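Local atomic coordinates of sorbitol-6-phosphate dehydrogenase (Erwinia amylovora CFBP1430, PDB entry 5O3Z), a protein that catalyses the NAD-dependent interconversion of sorbitol 6-phosphate and fructose 6-phosphate, as a member of the short-chain dehydrogenase/reductase family. Residues S128-I132 with L176-I181; D87-S92 with G138-I143; D221-L225 with T257-V261. One frame throughout, in Å; residues are numbered along the deposited sequence.

Contact 1 (S128-I132 with L176-I181); sequences SKLMI and LAEYGI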
loop_
_atom_site.group_PDB
_atom_site.type_symbol
_atom_site.label_atom_id
_atom_site.label_comp_id
_atom_site.label_asym_id
_atom_site.label_seq_id
_atom_site.Cartn_x
_atom_site.Cartn_y
_atom_site.Cartn_z
ATOM N N SER A 128 -6.149 -12.675 -24.349
ATOM C CA SER A 128 -6.287 -13.832 -23.448
ATOM C C SER A 128 -7.012 -15.030 -24.034
ATOM O O SER A 128 -6.629 -16.182 -23.743
ATOM C CB SER A 128 -6.945 -13.492 -22.102
ATOM O OG SER A 128 -8.268 -12.993 -22.179
ATOM N N LYS A 129 -8.081 -14.814 -24.813
ATOM C CA LYS A 129 -8.799 -15.937 -25.435
ATOM C C LYS A 129 -7.859 -16.727 -26.354
ATOM O O LYS A 129 -7.880 -17.961 -26.357
ATOM C CB LYS A 129 -9.962 -15.440 -26.308
ATOM C CG LYS A 129 -11.147 -14.897 -25.552
ATOM C CD LYS A 129 -11.878 -13.885 -26.448
ATOM C CE LYS A 129 -13.370 -13.887 -26.270
ATOM N NZ LYS A 129 -13.955 -15.009 -27.038
ATOM N N LEU A 130 -7.055 -16.024 -27.124
ATOM C CA LEU A 130 -6.067 -16.683 -28.022
ATOM C C LEU A 130 -5.059 -17.480 -27.215
ATOM O O LEU A 130 -4.591 -18.568 -27.654
ATOM C CB LEU A 130 -5.348 -15.682 -28.948
ATOM C CG LEU A 130 -6.188 -15.009 -30.073
ATOM C CD1 LEU A 130 -5.337 -14.016 -30.889
ATOM C CD2 LEU A 130 -6.814 -16.023 -31.013
ATOM N N MET A 131 -4.699 -16.960 -26.039
ATOM C CA MET A 131 -3.646 -17.568 -25.231
ATOM C C MET A 131 -4.196 -18.827 -24.619
ATOM O O MET A 131 -3.501 -19.852 -24.553
ATOM C CB MET A 131 -3.181 -16.596 -24.121
ATOM C CG MET A 131 -2.200 -15.598 -24.589
ATOM S SD MET A 131 -1.995 -14.339 -23.291
ATOM C CE MET A 131 -1.186 -13.037 -24.179
ATOM N N ILE A 132 -5.437 -18.745 -24.168
ATOM C CA ILE A 132 -6.174 -19.855 -23.635
ATOM C C ILE A 132 -6.415 -20.964 -24.640
ATOM O O ILE A 132 -6.194 -22.157 -24.333
ATOM C CB ILE A 132 -7.520 -19.387 -23.047
ATOM C CG1 ILE A 132 -7.221 -18.597 -21.761
ATOM C CG2 ILE A 132 -8.466 -20.537 -22.704
ATOM C CD1 ILE A 132 -8.380 -17.737 -21.318
ATOM N N LEU A 176 -6.948 -15.213 -14.718
ATOM C CA LEU A 176 -6.129 -15.916 -15.704
ATOM C C LEU A 176 -5.056 -16.809 -15.113
ATOM O O LEU A 176 -4.471 -17.633 -15.860
ATOM C CB LEU A 176 -5.580 -14.943 -16.738
ATOM C CG LEU A 176 -6.630 -14.117 -17.477
ATOM C CD1 LEU A 176 -5.979 -13.081 -18.380
ATOM C CD2 LEU A 176 -7.513 -15.010 -18.367
ATOM N N ALA A 177 -4.866 -16.730 -13.783
ATOM C CA ALA A 177 -3.901 -17.578 -13.103
ATOM C C ALA A 177 -4.050 -19.036 -13.467
ATOM O O ALA A 177 -3.043 -19.695 -13.663
ATOM C CB ALA A 177 -4.030 -17.474 -11.590
ATOM N N GLU A 178 -5.261 -19.541 -13.525
ATOM C CA GLU A 178 -5.433 -20.961 -13.732
ATOM C C GLU A 178 -4.886 -21.365 -15.116
ATOM O O GLU A 178 -4.533 -22.499 -15.330
ATOM C CB GLU A 178 -6.894 -21.384 -13.494
ATOM C CG GLU A 178 -7.804 -21.062 -14.679
ATOM C CD GLU A 178 -9.278 -20.951 -14.300
ATOM O OE1 GLU A 178 -10.038 -21.920 -14.546
ATOM O OE2 GLU A 178 -9.722 -19.891 -13.761
ATOM N N TYR A 179 -4.767 -20.426 -16.033
ATOM C CA TYR A 179 -4.203 -20.687 -17.366
ATOM C C TYR A 179 -2.720 -20.380 -17.480
ATOM O O TYR A 179 -2.177 -20.425 -18.576
ATOM C CB TYR A 179 -4.941 -19.841 -18.404
ATOM C CG TYR A 179 -6.404 -20.034 -18.403
ATOM C CD1 TYR A 179 -6.981 -21.253 -18.849
ATOM C CD2 TYR A 179 -7.251 -19.024 -18.003
ATOM C CE1 TYR A 179 -8.340 -21.438 -18.878
ATOM C CE2 TYR A 179 -8.625 -19.193 -18.055
ATOM C CZ TYR A 179 -9.148 -20.414 -18.489
ATOM O OH TYR A 179 -10.492 -20.548 -18.467
ATOM N N GLY A 180 -2.039 -20.053 -16.375
ATOM C CA GLY A 180 -0.620 -19.747 -16.434
ATOM C C GLY A 180 -0.308 -18.481 -17.158
ATOM O O GLY A 180 0.782 -18.299 -17.686
ATOM N N ILE A 181 -1.272 -17.586 -17.245
ATOM C CA ILE A 181 -0.983 -16.277 -17.788
ATOM C C ILE A 181 -0.819 -15.295 -16.622
ATOM O O ILE A 181 -1.686 -15.222 -15.808
ATOM C CB ILE A 181 -2.120 -15.749 -18.699
ATOM C CG1 ILE A 181 -2.396 -16.716 -19.871
ATOM C CG2 ILE A 181 -1.662 -14.425 -19.313
ATOM C CD1 ILE A 181 -3.672 -16.435 -20.600
#
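I132 lies flat over one face of the Y179 ring: its CG1 is 3.7 Å from the ring centroid and only 11° off the ring normal, a CH-pi contact, and its CD1 reaches CE2 of Y179 at 3.6 Å. The same I132 CD1 meets CD2 of L176 at 4.1 Å, so the isoleucine tip rests in the corner between the ring and the leucine. Behind it comes I181, whose CD1 sits 3.6 Å from CB of M131 and 4.3 Å from CG1 of I132. One turn back on the helix, CB of S128 touches CD1 of L176 at 3.9 Å; its OG is turned to the helix's own backbone, bonding to the carbonyls of S124 and R125. No hydrogen bond crosses the interface, which is purely van der Waals, with 263 Å² buried, both sides summed.

What these residues join is the end of helix 106-133 and the loop that leads from helix 156-176 into strand 182-188, two neighbouring beta-alpha units of the Rossmann-type SDR fold. The loop reverses through a Schellman motif: G180 N bonds to A177 O at 2.9 Å, I181 N makes a weak 3.5 Å bond to L176 O, and G180 takes positive phi (68°). That reversal sets both Y179 and I181, with CA-to-CB bonds toward the helix, against its last turn. The second subunit packs on this corner, with its T102 on I132 and its I101 on L176, while L225 of the third subunit packs on A177.

Contact 2 (D87-S92 with G138-I143); sequences DLLVYS and GRIIQI
Two parallel strands, 88-91 and 139-143, have axes 4.7 Å apart at closest approach and 10° between their directions. D87 is level with G138, and the pairs step in register to S92 with I143, CA to CA 4.6 to 5.1 Å. Phi runs from -97° to -135° and psi from 109° to 142° over 88-91 and 139-142; I143 is at -80/119.

Five backbone hydrogen bonds tie them: R139 N to D87 O (2.9 Å), L89 N to R139 O (2.9 Å), I141 N to L89 O (2.8 Å), Y91 N to I141 O (3.1 Å) and I143 N to Y91 O (2.8 Å). A CA-H...O contact adds to this ladder, L88 CA to R139 O at 3.3 Å.

These are two central strands of the parallel Rossmann sheet, joined by helix 106-133 in a beta-alpha-beta crossover; on its edge away from 139-143, strand 88-91 bonds through L88 and V90 to strand 8-12.

Apolar contacts fall on two faces. L88 (t, p) and V90 (t) share one with R139 (m, m, t) and I141 (m, t), against helix 231-242: L88 CD1 meets I141 CD1 at 4.0 Å. L89 (t, p), Y91 (t), I140 (m, t) and Q142 (t, t) face helix 106-133, L89 CD2 lying 4.2 Å from I140 CG2. I143 (m, m) puts CG1 3.6 Å from S92 CB.

Polar ends bond elsewhere in the chain: D87 OD1 in a salt bridge to R85, R139 NH2 to S243 O, Q142 OE1 to S185 OG, Y91 OH to V115 O; R139 NH1 bonds G138 O at 3.1 Å.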
loop_
_atom_site.group_PDB
_atom_site.type_symbol
_atom_site.label_atom_id
_atom_site.label_comp_id
_atom_site.label_asym_id
_atom_site.label_seq_id
_atom_site.Cartn_x
_atom_site.Cartn_y
_atom_site.Cartn_z
ATOM N N ASP A 87 1.652 -14.449 -27.486
ATOM C CA ASP A 87 2.376 -14.843 -26.233
ATOM C C ASP A 87 2.448 -13.708 -25.172
ATOM O O ASP A 87 2.401 -13.988 -23.973
ATOM C CB ASP A 87 3.777 -15.328 -26.579
ATOM C CG ASP A 87 3.762 -16.604 -27.420
ATOM O OD1 ASP A 87 3.687 -17.717 -26.827
ATOM O OD2 ASP A 87 3.730 -16.474 -28.656
ATOM N N LEU A 88 2.578 -12.483 -25.660
ATOM C CA LEU A 88 2.750 -11.266 -24.884
ATOM C C LEU A 88 1.840 -10.183 -25.446
ATOM O O LEU A 88 2.003 -9.819 -26.649
ATOM C CB LEU A 88 4.194 -10.786 -24.947
ATOM C CG LEU A 88 4.511 -9.398 -24.365
ATOM C CD1 LEU A 88 4.189 -9.414 -22.891
ATOM C CD2 LEU A 88 5.979 -9.021 -24.564
ATOM N N LEU A 89 0.954 -9.608 -24.626
ATOM C CA LEU A 89 0.297 -8.326 -24.972
ATOM C C LEU A 89 0.960 -7.173 -24.227
ATOM O O LEU A 89 1.038 -7.242 -22.983
ATOM C CB LEU A 89 -1.210 -8.368 -24.637
ATOM C CG LEU A 89 -2.044 -7.055 -24.748
ATOM C CD1 LEU A 89 -2.152 -6.662 -26.250
ATOM C CD2 LEU A 89 -3.438 -7.226 -24.148
ATOM N N VAL A 90 1.445 -6.155 -24.944
ATOM C CA VAL A 90 1.842 -4.919 -24.365
ATOM C C VAL A 90 0.835 -3.832 -24.706
ATOM O O VAL A 90 0.628 -3.503 -25.890
ATOM C CB VAL A 90 3.264 -4.513 -24.770
ATOM C CG1 VAL A 90 3.698 -3.248 -24.065
ATOM C CG2 VAL A 90 4.224 -5.636 -24.470
ATOM N N TYR A 91 0.217 -3.249 -23.660
ATOM C CA TYR A 91 -0.725 -2.162 -23.847
ATOM C C TYR A 91 -0.119 -0.857 -23.428
ATOM O O TYR A 91 0.132 -0.560 -22.206
ATOM C CB TYR A 91 -2.086 -2.422 -23.147
ATOM C CG TYR A 91 -3.171 -1.407 -23.530
ATOM C CD1 TYR A 91 -3.334 -0.178 -22.851
ATOM C CD2 TYR A 91 -4.030 -1.675 -24.573
ATOM C CE1 TYR A 91 -4.324 0.717 -23.228
ATOM C CE2 TYR A 91 -4.992 -0.782 -24.952
ATOM C CZ TYR A 91 -5.129 0.407 -24.320
ATOM O OH TYR A 91 -6.156 1.198 -24.789
ATOM N N SER A 92 0.137 -0.077 -24.446
ATOM C CA SER A 92 0.799 1.169 -24.293
ATOM C C SER A 92 -0.013 2.293 -24.939
ATOM O O SER A 92 0.109 2.573 -26.115
ATOM C CB SER A 92 2.201 1.012 -24.872
ATOM O OG SER A 92 2.879 2.224 -24.726
ATOM N N GLY A 138 0.926 -17.185 -21.118
ATOM C CA GLY A 138 1.197 -15.872 -21.710
ATOM C C GLY A 138 1.468 -14.785 -20.686
ATOM O O GLY A 138 1.492 -15.039 -19.521
ATOM N N ARG A 139 1.755 -13.590 -21.190
ATOM C CA ARG A 139 2.017 -12.404 -20.436
ATOM C C ARG A 139 1.153 -11.232 -20.946
ATOM O O ARG A 139 0.933 -11.079 -22.161
ATOM C CB ARG A 139 3.433 -12.068 -20.654
ATOM C CG ARG A 139 4.368 -13.179 -20.249
ATOM C CD ARG A 139 4.417 -13.284 -18.757
ATOM N NE ARG A 139 5.399 -14.181 -18.232
ATOM C CZ ARG A 139 5.189 -15.426 -17.839
ATOM N NH1 ARG A 139 4.023 -16.038 -18.006
ATOM N NH2 ARG A 139 6.214 -16.116 -17.285
ATOM N N ILE A 140 0.675 -10.401 -20.031
ATOM C CA ILE A 140 -0.004 -9.180 -20.372
ATOM C C ILE A 140 0.698 -8.122 -19.545
ATOM O O ILE A 140 0.761 -8.258 -18.308
ATOM C CB ILE A 140 -1.498 -9.222 -20.044
ATOM C CG1 ILE A 140 -2.234 -10.273 -20.878
ATOM C CG2 ILE A 140 -2.107 -7.840 -20.224
ATOM C CD1 ILE A 140 -3.663 -10.551 -20.452
ATOM N N ILE A 141 1.219 -7.109 -20.194
ATOM C CA ILE A 141 1.881 -6.044 -19.477
ATOM C C ILE A 141 1.289 -4.754 -19.887
ATOM O O ILE A 141 1.356 -4.387 -21.065
ATOM C CB ILE A 141 3.393 -6.069 -19.737
ATOM C CG1 ILE A 141 3.992 -7.293 -19.007
ATOM C CG2 ILE A 141 4.058 -4.808 -19.213
ATOM C CD1 ILE A 141 5.366 -7.693 -19.488
ATOM N N GLN A 142 0.780 -3.983 -18.907
ATOM C CA GLN A 142 0.309 -2.624 -19.162
ATOM C C GLN A 142 1.308 -1.525 -18.844
ATOM O O GLN A 142 1.888 -1.481 -17.762
ATOM C CB GLN A 142 -0.927 -2.346 -18.282
ATOM C CG GLN A 142 -1.721 -1.098 -18.684
ATOM C CD GLN A 142 -2.443 -0.381 -17.496
ATOM O OE1 GLN A 142 -2.208 -0.670 -16.306
ATOM N NE2 GLN A 142 -3.259 0.634 -17.842
ATOM N N ILE A 143 1.446 -0.559 -19.709
ATOM C CA ILE A 143 2.219 0.661 -19.393
ATOM C C ILE A 143 1.322 1.592 -18.556
ATOM O O ILE A 143 0.265 1.968 -19.002
ATOM C CB ILE A 143 2.679 1.365 -20.655
ATOM C CG1 ILE A 143 3.475 0.396 -21.571
ATOM C CG2 ILE A 143 3.502 2.567 -20.302
ATOM C CD1 ILE A 143 4.516 -0.501 -20.830
#

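Contact 3 (D221-L225 with T257-V261); sequences DKVPL and TGGQV
A type I' beta turn, T257 to Q260, follows the last strand of the SDR sheet and is packed against V223-P224-L225, in the loop between helices 215-220 and 231-242. CA pairs are V223 with Q260 (5.1 Å), P224 with G259 (5.6 Å) and L225 with G258 (5.1 Å), so the two segments run in opposite directions. V223 is extended (-92/129), P224 turns (-56/-45) with C-gamma exo pucker, and L225 follows at -69/1.

T257 (chi1 p) presents its carbonyl, O lying 3.5 Å from V223 CG1 and accepting the turn's own bond from Q260 N at 3.3 Å. G258 (59/30) is buried between the valine and the leucine: a beta carbon here would come 2.5 Å from V223 CG1. Its O receives the one hydrogen bond across the segments, from L225 N at 3.1 Å, and also lies 3.4 Å from P224 CD and 3.3 Å from V223 CG1. G259 (79/5) turns the chain again with a positive phi, its C 3.5 Å from P224 CD, the proline edge resting on the G259-Q260 peptide; Q260 N is likewise 3.5 Å from that CD.

Q260 (t, t) extends past V223: V223 CG2 is 3.9 Å from Q260 OE1, and Q260 NE2 is 3.9 Å from K222 CE; chi1 of V223 is t. The third subunit packs its Y248, L174 and A247 on V223, P224 and L225 respectively. V261 points away from the first segment, and its N bonds back to T257 OG1 at 3.0 Å.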
loop_
_atom_site.group_PDB
_atom_site.type_symbol
_atom_site.label_atom_id
_atom_site.label_comp_id
_atom_site.label_asym_id
_atom_site.label_seq_id
_atom_site.Cartn_x
_atom_site.Cartn_y
_atom_site.Cartn_z
ATOM N N ASP A 221 14.973 16.445 -9.333
ATOM C CA ASP A 221 15.330 16.583 -7.942
ATOM C C ASP A 221 14.296 15.888 -7.059
ATOM O O ASP A 221 14.584 15.582 -5.922
ATOM C CB ASP A 221 15.573 18.086 -7.611
ATOM C CG ASP A 221 15.309 18.450 -6.165
ATOM O OD1 ASP A 221 14.130 18.720 -5.818
ATOM O OD2 ASP A 221 16.272 18.541 -5.384
ATOM N N LYS A 222 13.119 15.584 -7.592
ATOM C CA LYS A 222 12.188 14.724 -6.876
ATOM C C LYS A 222 12.587 13.257 -6.864
ATOM O O LYS A 222 12.084 12.524 -6.035
ATOM C CB LYS A 222 10.758 14.896 -7.416
ATOM C CG LYS A 222 10.085 16.197 -6.987
ATOM C CD LYS A 222 8.725 16.360 -7.676
ATOM C CE LYS A 222 7.559 15.938 -6.793
ATOM N NZ LYS A 222 7.206 17.040 -5.852
ATOM N N VAL A 223 13.474 12.807 -7.745
ATOM C CA VAL A 223 13.793 11.393 -7.838
ATOM C C VAL A 223 15.007 11.097 -6.927
ATOM O O VAL A 223 16.002 11.756 -7.043
ATOM C CB VAL A 223 14.103 11.014 -9.300
ATOM C CG1 VAL A 223 14.290 9.488 -9.469
ATOM C CG2 VAL A 223 12.983 11.485 -10.215
ATOM N N PRO A 224 14.949 10.101 -6.040
ATOM C CA PRO A 224 16.201 9.820 -5.299
ATOM C C PRO A 224 17.421 9.527 -6.223
ATOM O O PRO A 224 18.474 10.167 -6.050
ATOM C CB PRO A 224 15.827 8.637 -4.456
ATOM C CG PRO A 224 14.413 8.944 -4.111
ATOM C CD PRO A 224 13.792 9.461 -5.374
ATOM N N LEU A 225 17.258 8.709 -7.239
ATOM C CA LEU A 225 18.332 8.425 -8.173
ATOM C C LEU A 225 18.723 9.567 -9.067
ATOM O O LEU A 225 19.665 9.417 -9.809
ATOM C CB LEU A 225 18.048 7.167 -8.965
ATOM C CG LEU A 225 18.202 5.839 -8.253
ATOM C CD1 LEU A 225 17.597 4.668 -8.976
ATOM C CD2 LEU A 225 19.654 5.563 -8.021
ATOM N N THR A 257 10.688 3.933 -11.048
ATOM C CA THR A 257 10.540 5.328 -10.666
ATOM C C THR A 257 11.798 5.974 -10.104
ATOM O O THR A 257 11.749 7.119 -9.669
ATOM C CB THR A 257 9.386 5.605 -9.631
ATOM O OG1 THR A 257 9.743 5.175 -8.271
ATOM C CG2 THR A 257 7.989 5.073 -10.075
ATOM N N GLY A 258 12.923 5.272 -10.137
ATOM C CA GLY A 258 14.173 5.792 -9.489
ATOM C C GLY A 258 14.023 6.050 -8.023
ATOM O O GLY A 258 14.691 6.934 -7.458
ATOM N N GLY A 259 13.148 5.259 -7.384
ATOM C CA GLY A 259 12.842 5.424 -5.966
ATOM C C GLY A 259 11.897 6.503 -5.510
ATOM O O GLY A 259 11.694 6.696 -4.295
ATOM N N GLN A 260 11.282 7.232 -6.446
ATOM C CA GLN A 260 10.268 8.196 -6.113
ATOM C C GLN A 260 9.082 7.600 -5.359
ATOM O O GLN A 260 8.545 8.267 -4.461
ATOM C CB GLN A 260 9.770 8.960 -7.393
ATOM C CG GLN A 260 8.996 10.214 -7.003
ATOM C CD GLN A 260 8.705 11.198 -8.106
ATOM O OE1 GLN A 260 9.278 11.115 -9.214
ATOM N NE2 GLN A 260 7.795 12.157 -7.814
ATOM N N VAL A 261 8.677 6.394 -5.728
ATOM C CA VAL A 261 7.531 5.666 -5.172
ATOM C C VAL A 261 8.021 4.334 -4.688
ATOM O O VAL A 261 8.588 3.619 -5.430
ATOM C CB VAL A 261 6.443 5.373 -6.255
ATOM C CG1 VAL A 261 5.287 4.573 -5.663
ATOM C CG2 VAL A 261 5.903 6.661 -6.854
#

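How the contacts relate
Contacts 1 and 2 are neighbours, centres 12 Å apart, and they cross along the chain: 87-92, 128-132, 138-143, then 176-181. Helix 106-133 connects the two strands of contact 2 and supplies M131, which links them: its SD and CE pack on D87, G138 and R139, while its CB belongs to contact 1. Contact 3 follows in series, its centre 25 Å from contact 2 and 35 Å from contact 1, nearest atoms about 11 and 23 Å away. Contact 3 is thus remote, yet in the tetramer L225 of the third subunit packs on A177, in the 176-181 loop, bringing together two loops that are far apart within one chain.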